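Local coordinates for protein virB8 (PDB 2CC3), which is thought to help direct T-DNA transfer to plant cells as an inner-membrane component of the type IV secretion system, here as its periplasmic domain, at residues L36-V45 against T125-Y135; G84-R92 against A103-Y112. All blocks are in the same frame, centred on the assembly; numbering follows the deposited sequence.

Interaction 1: L36-V45 against T125-Y135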
loop_
_atom_site.group_PDB
_atom_site.type_symbol
_atom_site.label_atom_id
_atom_site.label_comp_id
_atom_site.label_asym_id
_atom_site.label_seq_id
_atom_site.Cartn_x
_atom_site.Cartn_y
_atom_site.Cartn_z
ATOM N N LEU A 36 4.470 -5.475 6.840
ATOM C CA LEU A 36 3.115 -4.970 7.080
ATOM C C LEU A 36 2.141 -6.109 7.468
ATOM O O LEU A 36 1.431 -5.995 8.432
ATOM C CB LEU A 36 2.582 -4.153 5.876
ATOM C CG LEU A 36 2.733 -2.615 5.748
ATOM C CD1 LEU A 36 1.659 -2.037 4.829
ATOM C CD2 LEU A 36 2.678 -1.883 7.094
ATOM N N VAL A 37 2.135 -7.213 6.723
ATOM C CA VAL A 37 1.278 -8.348 7.065
ATOM C C VAL A 37 1.554 -8.828 8.493
ATOM O O VAL A 37 0.623 -8.979 9.274
ATOM C CB VAL A 37 1.423 -9.542 6.067
ATOM C CG1 VAL A 37 0.750 -10.770 6.642
ATOM C CG2 VAL A 37 0.799 -9.177 4.702
ATOM N N SER A 38 2.833 -9.035 8.826
ATOM C CA SER A 38 3.255 -9.500 10.186
ATOM C C SER A 38 2.827 -8.569 11.321
ATOM O O SER A 38 2.420 -9.020 12.385
ATOM C CB SER A 38 4.786 -9.675 10.248
ATOM O OG SER A 38 5.265 -10.535 9.212
ATOM N N ASN A 39 2.942 -7.263 11.096
ATOM C CA ASN A 39 2.629 -6.269 12.137
ATOM C C ASN A 39 1.144 -6.155 12.441
ATOM O O ASN A 39 0.736 -5.843 13.560
ATOM C CB ASN A 39 3.192 -4.904 11.738
ATOM C CG ASN A 39 4.695 -4.856 11.851
ATOM O OD1 ASN A 39 5.263 -5.439 12.768
ATOM N ND2 ASN A 39 5.345 -4.161 10.923
ATOM N N PHE A 40 0.348 -6.414 11.413
ATOM C CA PHE A 40 -1.104 -6.384 11.458
ATOM C C PHE A 40 -1.739 -7.627 12.152
ATOM O O PHE A 40 -2.938 -7.638 12.416
ATOM C CB PHE A 40 -1.622 -6.388 10.003
ATOM C CG PHE A 40 -2.011 -5.021 9.440
ATOM C CD1 PHE A 40 -1.122 -4.294 8.634
ATOM C CD2 PHE A 40 -3.290 -4.505 9.634
ATOM C CE1 PHE A 40 -1.483 -3.034 8.072
ATOM C CE2 PHE A 40 -3.664 -3.251 9.080
ATOM C CZ PHE A 40 -2.758 -2.525 8.297
ATOM N N SER A 41 -0.950 -8.680 12.397
ATOM C CA SER A 41 -1.490 -9.979 12.820
ATOM C C SER A 41 -1.174 -10.318 14.268
ATOM O O SER A 41 -0.050 -10.131 14.708
ATOM C CB SER A 41 -0.899 -11.056 11.932
ATOM O OG SER A 41 -1.175 -10.771 10.571
ATOM N N ALA A 42 -2.158 -10.851 14.991
ATOM C CA ALA A 42 -1.948 -11.371 16.335
ATOM C C ALA A 42 -1.070 -12.631 16.215
ATOM O O ALA A 42 -0.962 -13.184 15.128
ATOM C CB ALA A 42 -3.289 -11.647 17.028
ATOM N N PRO A 43 -0.334 -12.995 17.290
ATOM C CA PRO A 43 0.700 -14.052 17.326
ATOM C C PRO A 43 0.528 -15.319 16.462
ATOM O O PRO A 43 1.442 -15.672 15.730
ATOM C CB PRO A 43 0.788 -14.373 18.824
ATOM C CG PRO A 43 0.682 -13.049 19.440
ATOM C CD PRO A 43 -0.370 -12.278 18.586
ATOM N N MET A 44 -0.600 -15.990 16.518
ATOM C CA MET A 44 -0.770 -17.226 15.732
ATOM C C MET A 44 -0.940 -16.974 14.231
ATOM O O MET A 44 -0.369 -17.670 13.380
ATOM C CB MET A 44 -1.983 -17.970 16.230
ATOM C CG MET A 44 -2.125 -17.894 17.709
ATOM S SD MET A 44 -2.596 -19.531 18.195
ATOM C CE MET A 44 -1.147 -20.413 17.690
ATOM N N VAL A 45 -1.741 -15.967 13.920
ATOM C CA VAL A 45 -1.898 -15.488 12.551
ATOM C C VAL A 45 -0.521 -15.107 12.007
ATOM O O VAL A 45 -0.124 -15.565 10.946
ATOM C CB VAL A 45 -2.944 -14.334 12.525
ATOM C CG1 VAL A 45 -3.109 -13.735 11.114
ATOM C CG2 VAL A 45 -4.229 -14.862 12.991
ATOM N N THR A 125 0.574 3.289 9.300
ATOM C CA THR A 125 0.209 2.376 8.206
ATOM C C THR A 125 -1.092 1.622 8.561
ATOM O O THR A 125 -1.699 0.914 7.733
ATOM C CB THR A 125 1.366 1.395 7.944
ATOM O OG1 THR A 125 1.650 0.670 9.136
ATOM C CG2 THR A 125 2.629 2.117 7.584
ATOM N N ASN A 126 -1.520 1.806 9.805
ATOM C CA ASN A 126 -2.685 1.124 10.387
ATOM C C ASN A 126 -3.329 2.183 11.294
ATOM O O ASN A 126 -3.271 2.060 12.517
ATOM C CB ASN A 126 -2.195 -0.106 11.181
ATOM C CG ASN A 126 -3.303 -0.956 11.746
ATOM O OD1 ASN A 126 -4.489 -0.808 11.407
ATOM N ND2 ASN A 126 -2.920 -1.899 12.610
ATOM N N PRO A 127 -3.897 3.250 10.697
ATOM C CA PRO A 127 -4.583 4.309 11.442
ATOM C C PRO A 127 -5.683 3.866 12.390
ATOM O O PRO A 127 -5.898 4.525 13.413
ATOM C CB PRO A 127 -5.186 5.205 10.330
ATOM C CG PRO A 127 -5.100 4.362 9.025
ATOM C CD PRO A 127 -3.889 3.518 9.235
ATOM N N GLY A 128 -6.409 2.800 12.049
ATOM C CA GLY A 128 -7.516 2.339 12.880
ATOM C C GLY A 128 -7.178 1.333 13.984
ATOM O O GLY A 128 -8.058 0.920 14.732
ATOM N N GLY A 129 -5.931 0.903 14.062
ATOM C CA GLY A 129 -5.495 0.012 15.135
ATOM C C GLY A 129 -6.005 -1.415 14.987
ATOM O O GLY A 129 -6.179 -2.130 15.969
ATOM N N LEU A 130 -6.198 -1.835 13.745
ATOM C CA LEU A 130 -6.706 -3.154 13.414
ATOM C C LEU A 130 -5.629 -4.225 13.530
ATOM O O LEU A 130 -4.535 -4.084 12.995
ATOM C CB LEU A 130 -7.281 -3.171 11.986
ATOM C CG LEU A 130 -8.557 -2.378 11.678
ATOM C CD1 LEU A 130 -9.225 -2.946 10.429
ATOM C CD2 LEU A 130 -9.543 -2.387 12.882
ATOM N N VAL A 131 -5.952 -5.303 14.224
ATOM C CA VAL A 131 -5.081 -6.473 14.256
ATOM C C VAL A 131 -5.929 -7.645 13.846
ATOM O O VAL A 131 -7.058 -7.763 14.300
ATOM C CB VAL A 131 -4.532 -6.713 15.671
ATOM C CG1 VAL A 131 -3.423 -7.787 15.681
ATOM C CG2 VAL A 131 -4.050 -5.403 16.237
ATOM N N VAL A 132 -5.386 -8.493 12.976
ATOM C CA VAL A 132 -6.064 -9.742 12.577
ATOM C C VAL A 132 -5.759 -10.910 13.516
ATOM O O VAL A 132 -4.627 -11.388 13.588
ATOM C CB VAL A 132 -5.733 -10.149 11.126
ATOM C CG1 VAL A 132 -6.531 -11.426 10.714
ATOM C CG2 VAL A 132 -6.014 -8.960 10.183
ATOM N N THR A 133 -6.814 -11.381 14.175
ATOM C CA THR A 133 -6.773 -12.434 15.214
ATOM C C THR A 133 -7.105 -13.860 14.728
ATOM O O THR A 133 -6.707 -14.866 15.368
ATOM C CB THR A 133 -7.748 -12.086 16.353
ATOM O OG1 THR A 133 -9.063 -11.843 15.819
ATOM C CG2 THR A 133 -7.263 -10.863 17.063
ATOM N N SER A 134 -7.846 -13.940 13.617
ATOM C CA SER A 134 -8.002 -15.162 12.844
ATOM C C SER A 134 -8.098 -14.901 11.326
ATOM O O SER A 134 -8.673 -13.896 10.878
ATOM C CB SER A 134 -9.198 -15.977 13.345
ATOM O OG SER A 134 -9.334 -17.142 12.554
ATOM N N TYR A 135 -7.517 -15.810 10.551
ATOM C CA TYR A 135 -7.442 -15.685 9.106
ATOM C C TYR A 135 -7.350 -17.030 8.408
ATOM O O TYR A 135 -6.393 -17.767 8.602
ATOM C CB TYR A 135 -6.199 -14.938 8.691
ATOM C CG TYR A 135 -6.151 -14.652 7.198
ATOM C CD1 TYR A 135 -6.790 -13.522 6.676
ATOM C CD2 TYR A 135 -5.457 -15.502 6.309
ATOM C CE1 TYR A 135 -6.724 -13.225 5.310
ATOM C CE2 TYR A 135 -5.408 -15.224 4.972
ATOM C CZ TYR A 135 -6.030 -14.060 4.473
ATOM O OH TYR A 135 -6.006 -13.733 3.116
HETATM O O HOH W 1 0.079 -2.889 12.891
#
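Phe40 and Val132 are joined through their backbones: Val132 N donates to Phe40 O (2.7 Å). Ala42 N returns a bond to Val132 O (2.9 Å). Together they make a single bridge at Ser41 and Val132. The link between helices 30-39 and 43-53 thus lies against the outer edge of strand 130-139.

The side-chain amide of Asn126 stacks on one face of the Phe40 ring, with the planes 29° apart and Asn126 CG 3.5 Å from Phe40 CE2. With chi1 at -176°, the Asn126 amide is extended away from the backbone N and reaches over the ring. Two bonds to Leu130 fix its rotation: Asn126 ND2 gives to Leu130 O (2.7 Å), and Asn126 OD1 receives Leu130 N. A water accepts from Asn126 ND2 and gives a weak bond to Asn39 O.

Aliphatic groups pack at the two ends. Some methyls touch polar atoms: Leu36 CD2 rests on Thr125 OG1 (3.4 Å), whose polar partner is Leu122 O, and Val45 CG2 lies against Thr133 O (3.4 Å). Val45 CG1 meets Val132 CG1 and Tyr135 CB.

The ring therefore packs on an amide whose own polar atoms are already bonded, so this buried junction combines apolar packing with satisfied polar groups.

Interaction 2: G84-R92 against A103-Y112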
loop_
_atom_site.group_PDB
_atom_site.type_symbol
_atom_site.label_atom_id
_atom_site.label_comp_id
_atom_site.label_asym_id
_atom_site.label_seq_id
_atom_site.Cartn_x
_atom_site.Cartn_y
_atom_site.Cartn_z
ATOM N N GLY A 84 -16.555 -7.862 14.050
ATOM C CA GLY A 84 -15.197 -8.388 14.092
ATOM C C GLY A 84 -14.851 -9.525 13.136
ATOM O O GLY A 84 -13.766 -10.103 13.252
ATOM N N VAL A 85 -15.766 -9.848 12.213
ATOM C CA VAL A 85 -15.595 -10.884 11.167
ATOM C C VAL A 85 -16.056 -10.317 9.801
ATOM O O VAL A 85 -17.134 -9.734 9.673
ATOM C CB VAL A 85 -16.326 -12.256 11.509
ATOM C CG1 VAL A 85 -15.873 -13.401 10.584
ATOM C CG2 VAL A 85 -16.009 -12.691 12.942
ATOM N N GLN A 86 -15.193 -10.425 8.804
ATOM C CA GLN A 86 -15.518 -9.971 7.494
ATOM C C GLN A 86 -15.089 -11.093 6.553
ATOM O O GLN A 86 -14.060 -11.761 6.805
ATOM C CB GLN A 86 -14.812 -8.641 7.167
ATOM C CG GLN A 86 -15.540 -7.814 6.091
ATOM C CD GLN A 86 -14.941 -6.401 5.855
ATOM O OE1 GLN A 86 -13.884 -6.258 5.217
ATOM N NE2 GLN A 86 -15.647 -5.361 6.334
ATOM N N GLN A 87 -15.904 -11.342 5.523
ATOM C CA GLN A 87 -15.471 -12.198 4.442
ATOM C C GLN A 87 -15.191 -11.340 3.230
ATOM O O GLN A 87 -15.943 -10.408 2.926
ATOM C CB GLN A 87 -16.508 -13.293 4.131
ATOM C CG GLN A 87 -16.500 -14.392 5.161
ATOM C CD GLN A 87 -17.420 -15.543 4.836
ATOM O OE1 GLN A 87 -18.644 -15.428 4.927
ATOM N NE2 GLN A 87 -16.837 -16.672 4.486
ATOM N N ILE A 88 -14.099 -11.668 2.546
ATOM C CA ILE A 88 -13.634 -10.920 1.381
ATOM C C ILE A 88 -13.415 -11.835 0.201
ATOM O O ILE A 88 -12.516 -12.690 0.236
ATOM C CB ILE A 88 -12.308 -10.177 1.686
ATOM C CG1 ILE A 88 -12.511 -9.181 2.822
ATOM C CG2 ILE A 88 -11.786 -9.486 0.428
ATOM C CD1 ILE A 88 -11.262 -8.514 3.268
ATOM N N ARG A 89 -14.214 -11.634 -0.850
ATOM C CA ARG A 89 -14.084 -12.383 -2.081
ATOM C C ARG A 89 -13.111 -11.644 -2.994
ATOM O O ARG A 89 -13.220 -10.431 -3.131
ATOM C CB ARG A 89 -15.443 -12.507 -2.769
ATOM C CG ARG A 89 -15.533 -13.647 -3.767
ATOM C CD ARG A 89 -16.392 -14.815 -3.263
ATOM N NE ARG A 89 -16.066 -16.077 -3.947
ATOM C CZ ARG A 89 -16.435 -16.396 -5.183
ATOM N NH1 ARG A 89 -17.128 -15.567 -5.944
ATOM N NH2 ARG A 89 -16.079 -17.556 -5.685
ATOM N N TYR A 90 -12.163 -12.365 -3.606
ATOM C CA TYR A 90 -11.178 -11.743 -4.466
ATOM C C TYR A 90 -10.777 -12.713 -5.528
ATOM O O TYR A 90 -10.868 -13.905 -5.328
ATOM C CB TYR A 90 -9.924 -11.252 -3.673
ATOM C CG TYR A 90 -9.165 -12.330 -2.931
ATOM C CD1 TYR A 90 -8.050 -12.924 -3.481
ATOM C CD2 TYR A 90 -9.585 -12.757 -1.672
ATOM C CE1 TYR A 90 -7.375 -13.925 -2.818
ATOM C CE2 TYR A 90 -8.923 -13.738 -1.000
ATOM C CZ TYR A 90 -7.819 -14.337 -1.576
ATOM O OH TYR A 90 -7.149 -15.330 -0.883
ATOM N N LYS A 91 -10.348 -12.177 -6.660
ATOM C CA LYS A 91 -9.786 -12.937 -7.755
ATOM C C LYS A 91 -8.288 -12.887 -7.674
ATOM O O LYS A 91 -7.703 -11.810 -7.457
ATOM C CB LYS A 91 -10.236 -12.319 -9.081
ATOM C CG LYS A 91 -9.655 -12.984 -10.331
ATOM C CD LYS A 91 -10.423 -12.499 -11.558
ATOM C CE LYS A 91 -9.689 -12.788 -12.880
ATOM N NZ LYS A 91 -9.106 -11.567 -13.530
ATOM N N ARG A 92 -7.661 -14.046 -7.888
ATOM C CA ARG A 92 -6.217 -14.178 -7.787
ATOM C C ARG A 92 -5.628 -14.658 -9.113
ATOM O O ARG A 92 -6.032 -15.682 -9.643
ATOM C CB ARG A 92 -5.867 -15.139 -6.662
ATOM C CG ARG A 92 -4.546 -14.863 -5.955
ATOM C CD ARG A 92 -3.575 -15.952 -6.284
ATOM N NE ARG A 92 -3.003 -16.559 -5.094
ATOM C CZ ARG A 92 -2.748 -17.861 -4.950
ATOM N NH1 ARG A 92 -3.046 -18.734 -5.916
ATOM N NH2 ARG A 92 -2.207 -18.296 -3.817
ATOM N N ALA A 103 -6.131 -17.588 -13.536
ATOM C CA ALA A 103 -6.933 -16.927 -12.510
ATOM C C ALA A 103 -7.852 -17.890 -11.738
ATOM O O ALA A 103 -8.249 -18.944 -12.253
ATOM C CB ALA A 103 -7.736 -15.794 -13.125
ATOM N N SER A 104 -8.153 -17.519 -10.493
ATOM C CA SER A 104 -9.041 -18.266 -9.597
ATOM C C SER A 104 -9.632 -17.302 -8.570
ATOM O O SER A 104 -9.015 -16.277 -8.272
ATOM C CB SER A 104 -8.278 -19.366 -8.875
ATOM O OG SER A 104 -7.163 -18.808 -8.191
ATOM N N THR A 105 -10.803 -17.648 -8.020
ATOM C CA THR A 105 -11.518 -16.817 -7.040
ATOM C C THR A 105 -11.529 -17.454 -5.640
ATOM O O THR A 105 -11.570 -18.661 -5.503
ATOM C CB THR A 105 -12.945 -16.456 -7.542
ATOM O OG1 THR A 105 -12.852 -15.843 -8.841
ATOM C CG2 THR A 105 -13.618 -15.467 -6.619
ATOM N N TRP A 106 -11.499 -16.610 -4.607
ATOM C CA TRP A 106 -11.238 -17.016 -3.223
ATOM C C TRP A 106 -12.147 -16.257 -2.270
ATOM O O TRP A 106 -12.651 -15.199 -2.590
ATOM C CB TRP A 106 -9.769 -16.701 -2.834
ATOM C CG TRP A 106 -8.627 -17.451 -3.565
ATOM C CD1 TRP A 106 -8.222 -17.281 -4.854
ATOM C CD2 TRP A 106 -7.719 -18.404 -2.990
ATOM N NE1 TRP A 106 -7.137 -18.089 -5.135
ATOM C CE2 TRP A 106 -6.813 -18.794 -4.008
ATOM C CE3 TRP A 106 -7.608 -19.001 -1.717
ATOM C CZ2 TRP A 106 -5.798 -19.742 -3.796
ATOM C CZ3 TRP A 106 -6.583 -19.944 -1.492
ATOM C CH2 TRP A 106 -5.683 -20.292 -2.525
ATOM N N THR A 107 -12.351 -16.794 -1.075
ATOM C CA THR A 107 -13.041 -16.052 -0.045
ATOM C C THR A 107 -12.094 -16.034 1.168
ATOM O O THR A 107 -11.781 -17.099 1.712
ATOM C CB THR A 107 -14.375 -16.720 0.336
ATOM O OG1 THR A 107 -15.180 -16.905 -0.835
ATOM C CG2 THR A 107 -15.151 -15.889 1.356
ATOM N N ALA A 108 -11.614 -14.862 1.584
ATOM C CA ALA A 108 -10.899 -14.812 2.865
ATOM C C ALA A 108 -11.904 -14.587 3.983
ATOM O O ALA A 108 -12.835 -13.776 3.837
ATOM C CB ALA A 108 -9.761 -13.704 2.872
ATOM N N THR A 109 -11.748 -15.322 5.084
ATOM C CA THR A 109 -12.512 -15.048 6.305
ATOM C C THR A 109 -11.594 -14.381 7.331
ATOM O O THR A 109 -10.586 -14.963 7.735
ATOM C CB THR A 109 -13.235 -16.332 6.868
ATOM O OG1 THR A 109 -14.034 -16.908 5.825
ATOM C CG2 THR A 109 -14.155 -15.972 8.022
ATOM N N VAL A 110 -11.944 -13.155 7.738
ATOM C CA VAL A 110 -11.026 -12.326 8.550
ATOM C C VAL A 110 -11.699 -11.836 9.822
ATOM O O VAL A 110 -12.645 -11.056 9.763
ATOM C CB VAL A 110 -10.444 -11.110 7.767
ATOM C CG1 VAL A 110 -9.406 -10.343 8.617
ATOM C CG2 VAL A 110 -9.800 -11.560 6.438
ATOM N N ARG A 111 -11.215 -12.323 10.965
ATOM C CA ARG A 111 -11.604 -11.804 12.274
ATOM C C ARG A 111 -10.542 -10.802 12.734
ATOM O O ARG A 111 -9.331 -11.032 12.593
ATOM C CB ARG A 111 -11.764 -12.957 13.313
ATOM C CG ARG A 111 -12.446 -12.536 14.623
ATOM C CD ARG A 111 -12.370 -13.582 15.742
ATOM N NE ARG A 111 -13.242 -14.710 15.460
ATOM C CZ ARG A 111 -14.554 -14.725 15.682
ATOM N NH1 ARG A 111 -15.176 -13.666 16.204
ATOM N NH2 ARG A 111 -15.257 -15.804 15.357
ATOM N N TYR A 112 -10.989 -9.701 13.305
ATOM C CA TYR A 112 -10.062 -8.643 13.680
ATOM C C TYR A 112 -10.537 -8.071 14.999
ATOM O O TYR A 112 -11.716 -8.178 15.315
ATOM C CB TYR A 112 -10.019 -7.542 12.576
ATOM C CG TYR A 112 -11.342 -6.800 12.385
ATOM C CD1 TYR A 112 -11.587 -5.607 13.058
ATOM C CD2 TYR A 112 -12.346 -7.295 11.534
ATOM C CE1 TYR A 112 -12.775 -4.946 12.912
ATOM C CE2 TYR A 112 -13.555 -6.600 11.357
ATOM C CZ TYR A 112 -13.750 -5.437 12.062
ATOM O OH TYR A 112 -14.930 -4.719 11.959
HETATM O O HOH W 2 -4.287 -17.960 -9.215
#
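Gln86 and Val110 exchange two backbone bonds, and so do Ile88 with Ala108, Tyr90 with Trp106 and Arg92 with Ser104. These are the hydrogen-bonded pairs. Tyr112 N adds a bond to Gly84 O (2.8 Å) at one end. At the other, a water donates to Arg92 O and is also hydrogen-bonded to Ser104 OG.

Aromatic packing is concentrated at Tyr90 and Trp106. Trp106 CB sits over one face of the Tyr90 ring, 3.6 Å from its centroid, a CH-pi contact. The Tyr90 ring and the five-membered ring of Trp106 are near parallel (9°) but slid apart, with little overlap. Tyr90 CG lies between the backbone N and the carbonyl carbon (chi1 60°), which swings the ring across to Trp106. Tyr90 OH bonds to Thr137. Gly84 CA lies over the Tyr112 ring.

The two strands form an antiparallel beta hairpin, central in the four-stranded sheet of this VirB8 domain, a member of the NTF2 clan. Ile88 and Val110 are on the face covered by helix 6-23.

Polar and mixed contacts line the other face. Gln87 NE2 donates to Thr109 OG1 (3.1 Å). The Thr105 CG2 methyl packs centrally on one face of the Arg89 guanidinium, 3.3 Å from Arg89 CZ, while Thr107 OG1 takes a weak bond from Arg89 NE at its edge. Arg89 also forms a salt bridge with Asp140, and Lys91 one with Glu74.

How the interactions relate
From the N terminus, helix 6-23 comes first, then segment 36-45, whose partner 125-135 lies far on in the chain. Interaction 1 closes this long loop, with 79 residues between its segments. Interaction 2 is nested inside it and joins 84-92 to 103-112, with 10 residues between its segments, half of them still in the strands. The two centres are about 15 Å apart. They meet where strand 130-139 runs beside strand 102-114: Ser134 O lies 3.0 Å from Arg111 N, a probable hydrogen bond, and Thr133 and Ser134 form a classic beta bulge opposite Arg111. Interaction 2 builds the middle of the sheet, and interaction 1 ties one outer strand, 130-139, to helices 30-39 and 43-53.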